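Long-range contacts in lantibiotic dehydratase (Microbispora corallina, PDB 5EHK), which dehydrates a lantibiotic precursor peptide in a tRNA-dependent way during NAI-107 biosynthesis, probably by glutamylating serine and threonine side chains and then eliminating glutamate: residues A[397-403]-A[657-663]; A[405-409]-A[435-441]; A[627-631]-A[800-804]; A[950-955]-A[1092-1096]. Residue numbers count along the deposited sequence, not the author numbering.

Contact 1 of 4, residues A[397-403]-A[657-663]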
loop_
_atom_site.group_PDB
_atom_site.type_symbol
_atom_site.label_atom_id
_atom_site.label_comp_id
_atom_site.label_asym_id
_atom_site.label_seq_id
_atom_site.Cartn_x
_atom_site.Cartn_y
_atom_site.Cartn_z
ATOM N N SER A 397 0.119 -4.904 -24.012
ATOM C CA SER A 397 1.023 -4.731 -22.884
ATOM C C SER A 397 0.604 -3.544 -22.000
ATOM O O SER A 397 -0.214 -2.712 -22.414
ATOM C CB SER A 397 2.450 -4.551 -23.417
ATOM O OG SER A 397 2.556 -3.333 -24.131
ATOM N N PRO A 398 1.118 -3.495 -20.759
ATOM C CA PRO A 398 0.854 -2.349 -19.859
ATOM C C PRO A 398 1.319 -0.978 -20.412
ATOM O O PRO A 398 2.348 -0.883 -21.074
ATOM C CB PRO A 398 1.653 -2.702 -18.602
ATOM C CG PRO A 398 1.833 -4.234 -18.661
ATOM C CD PRO A 398 1.904 -4.566 -20.110
ATOM N N PRO A 399 0.560 0.088 -20.129
ATOM C CA PRO A 399 0.866 1.438 -20.630
ATOM C C PRO A 399 1.976 2.097 -19.810
ATOM O O PRO A 399 1.775 3.056 -19.065
ATOM C CB PRO A 399 -0.466 2.175 -20.464
ATOM C CG PRO A 399 -1.086 1.523 -19.290
ATOM C CD PRO A 399 -0.685 0.065 -19.342
ATOM N N ARG A 400 3.167 1.559 -19.987
ATOM C CA ARG A 400 4.304 1.838 -19.133
ATOM C C ARG A 400 5.570 1.900 -20.017
ATOM O O ARG A 400 5.622 1.244 -21.050
ATOM C CB ARG A 400 4.402 0.682 -18.123
ATOM C CG ARG A 400 5.418 0.882 -17.037
ATOM C CD ARG A 400 5.820 -0.424 -16.392
ATOM N NE ARG A 400 4.706 -1.344 -16.191
ATOM C CZ ARG A 400 3.750 -1.164 -15.283
ATOM N NH1 ARG A 400 3.773 -0.084 -14.509
ATOM N NH2 ARG A 400 2.765 -2.048 -15.159
ATOM N N ARG A 401 6.571 2.695 -19.656
ATOM C CA ARG A 401 7.893 2.574 -20.300
ATOM C C ARG A 401 8.937 2.048 -19.305
ATOM O O ARG A 401 9.026 2.517 -18.173
ATOM C CB ARG A 401 8.330 3.896 -20.949
ATOM C CG ARG A 401 7.709 4.116 -22.339
ATOM C CD ARG A 401 7.152 5.552 -22.537
ATOM N NE ARG A 401 6.149 5.836 -21.520
ATOM C CZ ARG A 401 4.949 5.247 -21.475
ATOM N NH1 ARG A 401 4.607 4.363 -22.416
ATOM N NH2 ARG A 401 4.077 5.533 -20.499
ATOM N N GLY A 402 9.720 1.063 -19.713
ATOM C CA GLY A 402 10.708 0.505 -18.809
ATOM C C GLY A 402 10.129 -0.524 -17.859
ATOM O O GLY A 402 8.930 -0.697 -17.797
ATOM N N MET A 403 10.992 -1.216 -17.128
ATOM C CA MET A 403 10.574 -2.110 -16.057
ATOM C C MET A 403 9.760 -1.393 -14.955
ATOM O O MET A 403 10.009 -0.231 -14.612
ATOM C CB MET A 403 11.805 -2.727 -15.406
ATOM C CG MET A 403 12.631 -3.592 -16.302
ATOM S SD MET A 403 11.857 -5.187 -16.609
ATOM C CE MET A 403 12.421 -6.099 -15.162
ATOM N N LEU A 657 16.482 -0.909 -20.565
ATOM C CA LEU A 657 15.110 -1.060 -21.058
ATOM C C LEU A 657 14.227 0.171 -20.808
ATOM O O LEU A 657 13.045 0.181 -21.169
ATOM C CB LEU A 657 14.468 -2.329 -20.507
ATOM C CG LEU A 657 15.213 -3.613 -20.861
ATOM C CD1 LEU A 657 14.663 -4.790 -20.071
ATOM C CD2 LEU A 657 15.174 -3.910 -22.399
ATOM N N GLU A 658 14.814 1.215 -20.227
ATOM C CA GLU A 658 14.090 2.465 -20.024
ATOM C C GLU A 658 13.639 3.037 -21.377
ATOM O O GLU A 658 14.290 2.823 -22.408
ATOM C CB GLU A 658 14.937 3.487 -19.239
ATOM C CG GLU A 658 15.007 3.257 -17.712
ATOM C CD GLU A 658 13.687 3.549 -16.986
ATOM O OE1 GLU A 658 13.291 4.748 -16.925
ATOM O OE2 GLU A 658 13.066 2.587 -16.456
ATOM N N GLY A 659 12.502 3.716 -21.372
ATOM C CA GLY A 659 11.992 4.353 -22.562
ATOM C C GLY A 659 11.395 3.382 -23.555
ATOM O O GLY A 659 10.919 3.788 -24.606
ATOM N N GLN A 660 11.424 2.097 -23.242
ATOM C CA GLN A 660 10.818 1.118 -24.124
ATOM C C GLN A 660 9.574 0.461 -23.499
ATOM O O GLN A 660 9.626 -0.052 -22.373
ATOM C CB GLN A 660 11.832 0.037 -24.444
ATOM C CG GLN A 660 13.187 0.542 -24.911
ATOM C CD GLN A 660 14.091 -0.614 -25.276
ATOM O OE1 GLN A 660 13.742 -1.411 -26.118
ATOM N NE2 GLN A 660 15.197 -0.776 -24.561
ATOM N N ARG A 661 8.464 0.449 -24.228
ATOM C CA ARG A 661 7.297 -0.301 -23.780
ATOM C C ARG A 661 7.474 -1.823 -23.971
ATOM O O ARG A 661 7.694 -2.291 -25.078
ATOM C CB ARG A 661 6.045 0.205 -24.487
ATOM C CG ARG A 661 4.806 -0.597 -24.183
ATOM C CD ARG A 661 3.570 0.134 -24.631
ATOM N NE ARG A 661 2.365 -0.516 -24.131
ATOM C CZ ARG A 661 1.149 0.022 -24.162
ATOM N NH1 ARG A 661 0.943 1.243 -24.672
ATOM N NH2 ARG A 661 0.135 -0.675 -23.672
ATOM N N LEU A 662 7.409 -2.586 -22.883
ATOM C CA LEU A 662 7.860 -3.972 -22.899
ATOM C C LEU A 662 6.737 -4.989 -22.943
ATOM O O LEU A 662 5.898 -5.013 -22.058
ATOM C CB LEU A 662 8.692 -4.244 -21.660
ATOM C CG LEU A 662 9.858 -3.325 -21.317
ATOM C CD1 LEU A 662 10.374 -3.765 -19.964
ATOM C CD2 LEU A 662 10.945 -3.443 -22.347
ATOM N N TRP A 663 6.766 -5.873 -23.938
ATOM C CA TRP A 663 5.738 -6.891 -24.109
ATOM C C TRP A 663 5.731 -7.844 -22.887
ATOM O O TRP A 663 6.746 -7.996 -22.198
ATOM C CB TRP A 663 6.015 -7.672 -25.400
ATOM C CG TRP A 663 7.088 -8.660 -25.185
ATOM C CD1 TRP A 663 8.430 -8.426 -25.172
ATOM C CD2 TRP A 663 6.913 -10.042 -24.864
ATOM N NE1 TRP A 663 9.111 -9.587 -24.882
ATOM C CE2 TRP A 663 8.205 -10.595 -24.683
ATOM C CE3 TRP A 663 5.793 -10.868 -24.710
ATOM C CZ2 TRP A 663 8.410 -11.937 -24.358
ATOM C CZ3 TRP A 663 5.988 -12.202 -24.383
ATOM C CH2 TRP A 663 7.291 -12.725 -24.214
HETATM O O HOH W 1 4.870 -2.617 -20.663
HETATM O O HOH W 2 11.005 4.624 -18.764
#
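Two irregular loops, 397-403 and 657-663, meet along their backbones, and the Arg661 side chain does much of the joining. Extended through three trans rotamers, it reaches Ser397: Arg661 NH2 gives a very short hydrogen bond of 2.4 Å to Ser397 O, and Arg661 NE one of 2.8 Å to Ser397 OG. That hydroxyl is also bonded to Trp394 O, and Arg661 NH1 pairs with Asp490 in a salt bridge, so each nitrogen of the guanidinium has a partner. Farther along, Gly402 N donates an almost straight 2.9 Å bond to Gln660 O, while Gly402 CA makes a CA-H...O contact of 3.3 Å with Leu657 O. The Gly402 backbone angles call for glycine, and a CB there would strike Glu658 OE2. Water 1 donates to Pro398 O (3.1 Å) and Leu662 O (3.0 Å). Water 2 accepts from Gly659 N (3.1 Å), inside the type II turn 657-660, and makes weak bonds to Arg401 O and Glu658 OE1; that oxygen also takes Leu620 N. Met403 SD rests 3.9 Å from Leu662 CD1. With one direct main-chain bond, from Gly402, the loops are joined mostly by the Arg661 side chain and two waters, not by strand pairing.

Contact 2 of 4, residues A[405-409]-A[435-441]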
loop_
_atom_site.group_PDB
_atom_site.type_symbol
_atom_site.label_atom_id
_atom_site.label_comp_id
_atom_site.label_asym_id
_atom_site.label_seq_id
_atom_site.Cartn_x
_atom_site.Cartn_y
_atom_site.Cartn_z
ATOM N N ALA A 405 9.940 -2.175 -11.880
ATOM C CA ALA A 405 10.890 -1.997 -10.776
ATOM C C ALA A 405 11.629 -0.644 -10.651
ATOM O O ALA A 405 12.322 -0.419 -9.666
ATOM C CB ALA A 405 11.910 -3.123 -10.780
ATOM N N LEU A 406 11.531 0.235 -11.639
ATOM C CA LEU A 406 12.265 1.480 -11.576
ATOM C C LEU A 406 11.321 2.621 -11.705
ATOM O O LEU A 406 11.756 3.739 -11.955
ATOM C CB LEU A 406 13.307 1.609 -12.690
ATOM C CG LEU A 406 14.543 0.722 -12.814
ATOM C CD1 LEU A 406 15.454 1.244 -13.946
ATOM C CD2 LEU A 406 15.315 0.599 -11.487
ATOM N N ARG A 407 10.026 2.371 -11.591
ATOM C CA ARG A 407 9.092 3.489 -11.743
ATOM C C ARG A 407 9.070 4.421 -10.518
ATOM O O ARG A 407 9.169 5.647 -10.648
ATOM C CB ARG A 407 7.704 2.999 -12.132
ATOM C CG ARG A 407 7.682 2.217 -13.424
ATOM C CD ARG A 407 7.502 3.090 -14.667
ATOM N NE ARG A 407 8.484 4.157 -14.839
ATOM C CZ ARG A 407 9.779 3.982 -15.143
ATOM N NH1 ARG A 407 10.308 2.763 -15.250
ATOM N NH2 ARG A 407 10.569 5.046 -15.307
ATOM N N ARG A 408 8.985 3.844 -9.324
ATOM C CA ARG A 408 9.058 4.655 -8.114
ATOM C C ARG A 408 10.461 5.254 -7.925
ATOM O O ARG A 408 10.603 6.363 -7.427
ATOM C CB ARG A 408 8.616 3.860 -6.881
ATOM C CG ARG A 408 7.137 3.420 -6.898
ATOM C CD ARG A 408 6.854 2.424 -5.755
ATOM N NE ARG A 408 7.080 3.101 -4.475
ATOM C CZ ARG A 408 6.205 3.929 -3.906
ATOM N NH1 ARG A 408 5.017 4.124 -4.469
ATOM N NH2 ARG A 408 6.509 4.539 -2.772
ATOM N N TYR A 409 11.496 4.515 -8.315
ATOM C CA TYR A 409 12.875 5.002 -8.246
ATOM C C TYR A 409 13.074 6.262 -9.101
ATOM O O TYR A 409 13.662 7.248 -8.670
ATOM C CB TYR A 409 13.791 3.906 -8.745
ATOM C CG TYR A 409 15.214 3.972 -8.256
ATOM C CD1 TYR A 409 15.519 3.711 -6.939
ATOM C CD2 TYR A 409 16.248 4.241 -9.125
ATOM C CE1 TYR A 409 16.818 3.738 -6.493
ATOM C CE2 TYR A 409 17.540 4.253 -8.703
ATOM C CZ TYR A 409 17.832 4.011 -7.377
ATOM O OH TYR A 409 19.140 4.047 -6.928
ATOM N N LEU A 435 20.224 7.382 -3.257
ATOM C CA LEU A 435 18.874 6.880 -3.089
ATOM C C LEU A 435 18.959 5.483 -2.488
ATOM O O LEU A 435 18.052 5.032 -1.786
ATOM C CB LEU A 435 18.224 6.785 -4.461
ATOM C CG LEU A 435 17.072 7.693 -4.898
ATOM C CD1 LEU A 435 17.228 9.094 -4.378
ATOM C CD2 LEU A 435 16.973 7.705 -6.420
ATOM N N GLY A 436 20.083 4.815 -2.724
ATOM C CA GLY A 436 20.205 3.410 -2.394
ATOM C C GLY A 436 19.610 2.603 -3.534
ATOM O O GLY A 436 19.130 3.168 -4.519
ATOM N N PRO A 437 19.643 1.272 -3.422
ATOM C CA PRO A 437 19.063 0.407 -4.449
ATOM C C PRO A 437 17.545 0.502 -4.438
ATOM O O PRO A 437 16.966 0.809 -3.404
ATOM C CB PRO A 437 19.508 -0.975 -4.003
ATOM C CG PRO A 437 19.625 -0.861 -2.553
ATOM C CD PRO A 437 20.145 0.501 -2.279
ATOM N N PRO A 438 16.902 0.259 -5.581
ATOM C CA PRO A 438 15.442 0.361 -5.654
ATOM C C PRO A 438 14.798 -0.787 -4.884
ATOM O O PRO A 438 15.438 -1.835 -4.697
ATOM C CB PRO A 438 15.154 0.208 -7.155
ATOM C CG PRO A 438 16.437 0.421 -7.823
ATOM C CD PRO A 438 17.478 -0.088 -6.884
ATOM N N ALA A 439 13.549 -0.594 -4.473
ATOM C CA ALA A 439 12.831 -1.609 -3.730
ATOM C C ALA A 439 12.981 -2.962 -4.408
ATOM O O ALA A 439 12.814 -3.099 -5.629
ATOM C CB ALA A 439 11.378 -1.227 -3.606
ATOM N N GLY A 440 13.380 -3.950 -3.628
ATOM C CA GLY A 440 13.368 -5.307 -4.109
ATOM C C GLY A 440 14.721 -5.815 -4.523
ATOM O O GLY A 440 14.887 -7.009 -4.701
ATOM N N TYR A 441 15.693 -4.932 -4.694
ATOM C CA TYR A 441 17.003 -5.402 -5.112
ATOM C C TYR A 441 17.616 -6.281 -4.019
ATOM O O TYR A 441 17.571 -5.945 -2.841
ATOM C CB TYR A 441 17.919 -4.236 -5.487
ATOM C CG TYR A 441 17.761 -3.717 -6.919
ATOM C CD1 TYR A 441 18.874 -3.480 -7.712
ATOM C CD2 TYR A 441 16.503 -3.441 -7.466
ATOM C CE1 TYR A 441 18.754 -3.001 -8.999
ATOM C CE2 TYR A 441 16.377 -2.954 -8.759
ATOM C CZ TYR A 441 17.521 -2.745 -9.514
ATOM O OH TYR A 441 17.449 -2.255 -10.784
HETATM O O HOH W 3 11.141 -1.610 -7.182
#
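The ring of Tyr409 is a flat wedge driven between two bumps of the 435-441 loop. Pro438 CG sits over one face, 3.6 Å from the ring centroid, and Leu435 CD2 over the opposite face at 4.0 Å; both lie close to the ring normal, giving a CH-pi contact on each side. At the tip of the wedge Tyr409 OH donates a 2.6 Å hydrogen bond to Gly436 O, near the ring plane. Tyr409 belongs to the first turn of helix 407-417, with Leu406 at the N-cap position, so the loop, which turns back at the type II turn 438-441, packs against the start of that helix within the N-terminal family region of the dehydratase. Pro438 CG is shared: Leu406 CD2 touches it at 3.8 Å and also reaches Tyr441 OH at 3.6 Å, a hydroxyl bonded to Glu654 of helix 647-656. Where the surfaces part beside Ala405, water 3 fills the gap, donating to Ala405 O at 3.0 Å and Ala439 O at 2.7 Å.

Contact 3 of 4, residues A[627-631]-A[800-804]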
loop_
_atom_site.group_PDB
_atom_site.type_symbol
_atom_site.label_atom_id
_atom_site.label_comp_id
_atom_site.label_asym_id
_atom_site.label_seq_id
_atom_site.Cartn_x
_atom_site.Cartn_y
_atom_site.Cartn_z
ATOM N N THR A 627 31.875 11.739 -21.989
ATOM C CA THR A 627 31.574 12.136 -23.368
ATOM C C THR A 627 30.194 12.740 -23.602
ATOM O O THR A 627 29.943 13.317 -24.649
ATOM C CB THR A 627 31.777 10.974 -24.344
ATOM O OG1 THR A 627 30.856 9.922 -24.033
ATOM C CG2 THR A 627 33.209 10.433 -24.249
ATOM N N GLY A 628 29.298 12.623 -22.637
ATOM C CA GLY A 628 27.958 13.144 -22.821
ATOM C C GLY A 628 27.127 12.390 -23.851
ATOM O O GLY A 628 26.381 12.980 -24.640
ATOM N N ARG A 629 27.266 11.072 -23.852
ATOM C CA ARG A 629 26.427 10.219 -24.661
ATOM C C ARG A 629 25.683 9.206 -23.772
ATOM O O ARG A 629 26.156 8.825 -22.706
ATOM C CB ARG A 629 27.280 9.504 -25.696
ATOM C CG ARG A 629 28.116 10.442 -26.565
ATOM C CD ARG A 629 29.011 9.664 -27.542
ATOM N NE ARG A 629 28.281 8.744 -28.409
ATOM C CZ ARG A 629 28.848 7.740 -29.083
ATOM N NH1 ARG A 629 30.146 7.514 -28.979
ATOM N NH2 ARG A 629 28.112 6.938 -29.844
ATOM N N GLU A 630 24.487 8.809 -24.165
ATOM C CA GLU A 630 23.812 7.777 -23.406
ATOM C C GLU A 630 24.445 6.413 -23.659
ATOM O O GLU A 630 25.188 6.206 -24.606
ATOM C CB GLU A 630 22.312 7.773 -23.685
ATOM C CG GLU A 630 21.638 9.032 -23.132
ATOM C CD GLU A 630 20.179 8.834 -22.760
ATOM O OE1 GLU A 630 19.781 7.679 -22.473
ATOM O OE2 GLU A 630 19.428 9.840 -22.752
ATOM N N VAL A 631 24.175 5.484 -22.764
ATOM C CA VAL A 631 24.650 4.142 -22.928
ATOM C C VAL A 631 23.400 3.326 -22.833
ATOM O O VAL A 631 22.526 3.630 -22.030
ATOM C CB VAL A 631 25.663 3.757 -21.844
ATOM C CG1 VAL A 631 25.980 2.252 -21.894
ATOM C CG2 VAL A 631 26.928 4.599 -21.997
ATOM N N PRO A 800 15.677 11.546 -28.616
ATOM C CA PRO A 800 16.889 12.360 -28.485
ATOM C C PRO A 800 17.569 11.953 -27.206
ATOM O O PRO A 800 16.855 11.509 -26.304
ATOM C CB PRO A 800 16.346 13.775 -28.299
ATOM C CG PRO A 800 14.895 13.700 -28.672
ATOM C CD PRO A 800 14.450 12.317 -28.385
ATOM N N PRO A 801 18.899 12.102 -27.111
ATOM C CA PRO A 801 19.531 11.880 -25.807
ATOM C C PRO A 801 19.126 12.942 -24.840
ATOM O O PRO A 801 18.625 13.996 -25.212
ATOM C CB PRO A 801 21.029 12.034 -26.096
ATOM C CG PRO A 801 21.103 12.830 -27.321
ATOM C CD PRO A 801 19.890 12.411 -28.149
ATOM N N HIS A 802 19.345 12.652 -23.574
ATOM C CA HIS A 802 19.122 13.632 -22.541
ATOM C C HIS A 802 20.437 13.792 -21.894
ATOM O O HIS A 802 20.763 13.038 -20.981
ATOM C CB HIS A 802 18.158 13.110 -21.486
ATOM C CG HIS A 802 18.049 14.008 -20.296
ATOM N ND1 HIS A 802 18.776 13.801 -19.142
ATOM C CD2 HIS A 802 17.325 15.134 -20.090
ATOM C CE1 HIS A 802 18.489 14.749 -18.269
ATOM N NE2 HIS A 802 17.608 15.567 -18.817
ATOM N N ILE A 803 21.224 14.732 -22.389
ATOM C CA ILE A 803 22.546 14.914 -21.814
ATOM C C ILE A 803 22.689 16.271 -21.134
ATOM O O ILE A 803 22.688 17.321 -21.781
ATOM C CB ILE A 803 23.655 14.751 -22.865
ATOM C CG1 ILE A 803 23.446 13.465 -23.658
ATOM C CG2 ILE A 803 25.009 14.796 -22.193
ATOM C CD1 ILE A 803 23.458 12.255 -22.808
ATOM N N ARG A 804 22.817 16.233 -19.819
ATOM C CA ARG A 804 23.005 17.433 -19.014
ATOM C C ARG A 804 23.819 16.979 -17.824
ATOM O O ARG A 804 23.700 17.517 -16.734
ATOM C CB ARG A 804 21.651 18.015 -18.586
ATOM C CG ARG A 804 20.918 18.653 -19.755
ATOM C CD ARG A 804 19.439 18.678 -19.563
ATOM N NE ARG A 804 18.778 18.759 -20.858
ATOM C CZ ARG A 804 17.459 18.776 -21.002
ATOM N NH1 ARG A 804 16.684 18.730 -19.917
ATOM N NH2 ARG A 804 16.915 18.840 -22.218
#
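Ile803 lies against the backbone of Gly628 and the base of Glu630: its CG1 is 3.1 Å from Gly628 O, a tight approach, and its CD1 is 3.7 Å from Glu630 CG and 3.9 Å from Arg629 C. Gly628, at positive phi, leaves room here, since a CB would come within 3.2 Å of Ile803 CG2. Beside the isoleucine, Glu630 points at the other segment and its OE2 accepts a 2.9 Å hydrogen bond from His802 N. Glu630 OE2 also lies 3.7 Å from Pro801 CA. Segment 627-631 leads into strand 629-634 of the seven-stranded mixed sheet, whereas 800-804 runs in the long loop between strands 785-792 and 819-824; the contact thus lays that connection against the start of this inner strand and the turn leading into it from strand 620-624. Glu630 OE2 also forms a salt bridge with Arg619, between strands 611-615 and 620-624. One carboxylate oxygen therefore serves a main-chain NH and a guanidinium, so the same charge joins loop to sheet.

Contact 4 of 4, residues A[950-955]-A[1092-1096]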
loop_
_atom_site.group_PDB
_atom_site.type_symbol
_atom_site.label_atom_id
_atom_site.label_comp_id
_atom_site.label_asym_id
_atom_site.label_seq_id
_atom_site.Cartn_x
_atom_site.Cartn_y
_atom_site.Cartn_z
ATOM N N LEU A 950 -8.532 33.877 1.228
ATOM C CA LEU A 950 -7.134 33.530 1.108
ATOM C C LEU A 950 -6.731 33.334 -0.346
ATOM O O LEU A 950 -5.672 33.780 -0.753
ATOM C CB LEU A 950 -6.858 32.261 1.906
ATOM C CG LEU A 950 -5.468 32.054 2.498
ATOM C CD1 LEU A 950 -4.971 33.290 3.238
ATOM C CD2 LEU A 950 -5.511 30.866 3.431
ATOM N N ASP A 951 -7.579 32.691 -1.142
ATOM C CA ASP A 951 -7.261 32.480 -2.557
ATOM C C ASP A 951 -7.114 33.807 -3.283
ATOM O O ASP A 951 -6.277 33.961 -4.178
ATOM C CB ASP A 951 -8.316 31.632 -3.260
ATOM C CG ASP A 951 -8.336 30.206 -2.770
ATOM O OD1 ASP A 951 -7.824 29.956 -1.659
ATOM O OD2 ASP A 951 -8.844 29.327 -3.506
ATOM N N GLU A 952 -7.942 34.764 -2.898
ATOM C CA GLU A 952 -7.846 36.088 -3.477
ATOM C C GLU A 952 -6.519 36.753 -3.137
ATOM O O GLU A 952 -5.783 37.149 -4.035
ATOM C CB GLU A 952 -9.035 36.962 -3.059
ATOM C CG GLU A 952 -10.268 36.734 -3.935
ATOM C CD GLU A 952 -11.546 37.252 -3.310
ATOM O OE1 GLU A 952 -11.642 37.261 -2.061
ATOM O OE2 GLU A 952 -12.442 37.676 -4.071
ATOM N N VAL A 953 -6.192 36.840 -1.853
ATOM C CA VAL A 953 -4.967 37.524 -1.458
ATOM C C VAL A 953 -3.755 36.787 -2.031
ATOM O O VAL A 953 -2.740 37.412 -2.328
ATOM C CB VAL A 953 -4.852 37.724 0.067
ATOM C CG1 VAL A 953 -6.158 38.302 0.615
ATOM C CG2 VAL A 953 -4.518 36.420 0.758
ATOM N N THR A 954 -3.875 35.469 -2.218
ATOM C CA THR A 954 -2.794 34.683 -2.821
ATOM C C THR A 954 -2.645 34.992 -4.309
ATOM O O THR A 954 -1.526 35.144 -4.805
ATOM C CB THR A 954 -2.939 33.173 -2.567
ATOM O OG1 THR A 954 -2.962 32.937 -1.154
ATOM C CG2 THR A 954 -1.749 32.395 -3.151
ATOM N N ALA A 955 -3.772 35.078 -5.013
ATOM C CA ALA A 955 -3.771 35.510 -6.410
ATOM C C ALA A 955 -3.155 36.908 -6.507
ATOM O O ALA A 955 -2.264 37.158 -7.319
ATOM C CB ALA A 955 -5.188 35.537 -6.945
ATOM N N ARG A 1092 -4.978 23.140 -5.592
ATOM C CA ARG A 1092 -5.318 24.454 -5.080
ATOM C C ARG A 1092 -4.353 25.511 -5.614
ATOM O O ARG A 1092 -4.758 26.610 -5.985
ATOM C CB ARG A 1092 -5.374 24.484 -3.549
ATOM C CG ARG A 1092 -5.987 25.800 -3.030
ATOM C CD ARG A 1092 -5.976 25.929 -1.522
ATOM N NE ARG A 1092 -6.643 27.156 -1.084
ATOM C CZ ARG A 1092 -6.820 27.492 0.192
ATOM N NH1 ARG A 1092 -6.365 26.713 1.152
ATOM N NH2 ARG A 1092 -7.435 28.616 0.507
ATOM N N GLU A 1093 -3.077 25.168 -5.671
ATOM C CA GLU A 1093 -2.101 26.081 -6.226
ATOM C C GLU A 1093 -2.349 26.374 -7.708
ATOM O O GLU A 1093 -2.216 27.513 -8.153
ATOM C CB GLU A 1093 -0.687 25.539 -6.023
ATOM C CG GLU A 1093 0.356 26.481 -6.551
ATOM C CD GLU A 1093 1.746 26.018 -6.260
ATOM O OE1 GLU A 1093 1.922 25.277 -5.268
ATOM O OE2 GLU A 1093 2.659 26.381 -7.037
ATOM N N ARG A 1094 -2.727 25.351 -8.468
ATOM C CA ARG A 1094 -3.017 25.530 -9.889
ATOM C C ARG A 1094 -4.248 26.395 -10.134
ATOM O O ARG A 1094 -4.265 27.185 -11.073
ATOM C CB ARG A 1094 -3.144 24.189 -10.597
ATOM C CG ARG A 1094 -1.949 23.847 -11.428
ATOM C CD ARG A 1094 -1.542 22.392 -11.228
ATOM N NE ARG A 1094 -2.716 21.543 -11.096
ATOM C CZ ARG A 1094 -2.708 20.363 -10.497
ATOM N NH1 ARG A 1094 -1.579 19.901 -9.982
ATOM N NH2 ARG A 1094 -3.827 19.655 -10.412
ATOM N N SER A 1095 -5.281 26.238 -9.309
ATOM C CA SER A 1095 -6.448 27.100 -9.424
ATOM C C SER A 1095 -6.058 28.541 -9.142
ATOM O O SER A 1095 -6.210 29.411 -10.003
ATOM C CB SER A 1095 -7.557 26.671 -8.471
ATOM O OG SER A 1095 -7.885 25.307 -8.686
ATOM N N VAL A 1096 -5.507 28.778 -7.951
ATOM C CA VAL A 1096 -5.188 30.129 -7.524
ATOM C C VAL A 1096 -4.236 30.792 -8.510
ATOM O O VAL A 1096 -4.381 31.990 -8.791
ATOM C CB VAL A 1096 -4.590 30.171 -6.098
ATOM C CG1 VAL A 1096 -4.292 31.606 -5.693
ATOM C CG2 VAL A 1096 -5.559 29.561 -5.107
#
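Helices 950-955 and 1092-1096 cross at -63°, their axes 10.3 Å apart at closest approach, with Ala955 CA and Val1096 CA 5.7 Å from each other. Val1096 points toward the other helix and enters the space between Asp951, Thr954 and Ala955: its CG1 lies 3.4 Å from Asp951 O, 3.6 Å from Ala955 N and 3.7 Å from Thr954 CG2. This is plain helix-helix packing in the C-terminal family region, joining the first turns of helix 950-965 to the early part of helix 1090-1109; Ile1086, from the loop before the latter, touches both Thr954 and Val1096. One turn before Val1096, Arg1092 stretches out fully, all four chi angles near 180°, to form a salt bridge with Asp951. Arg1092 NH2 donates to Asp951 OD1 at 2.6 Å, and Arg1092 NE adds a weak 3.1 Å bond to the same oxygen. Arg1092 NH2 also passes 3.9 Å from Leu950 CB. Thr954 turns its hydroxyl back into its own helix, where OG1 donates to Leu950 O at 2.9 Å.

Contacts 1 and 2 are neighbours, centres 16 Å apart near the middle of the chain, contact 2 nested in the chain loop that contact 1 closes. Both flank the start of helix 407-417, and they touch: Arg407 NH1 forms a 3.0 Å salt bridge with Glu658 OE2. Contact 2 is buried and relies mainly on an aromatic ring between apolar groups, with one hydroxyl bond at its tip; contact 1, partly buried, relies on polar bonds and water. Contact 3, also partly buried, crosses contact 1 in sequence and joins the seven-stranded sheet to a loop. Contact 4, partly buried, its centre about 41 Å from the chain's, joins two C-terminal helices by a salt bridge and valine packing.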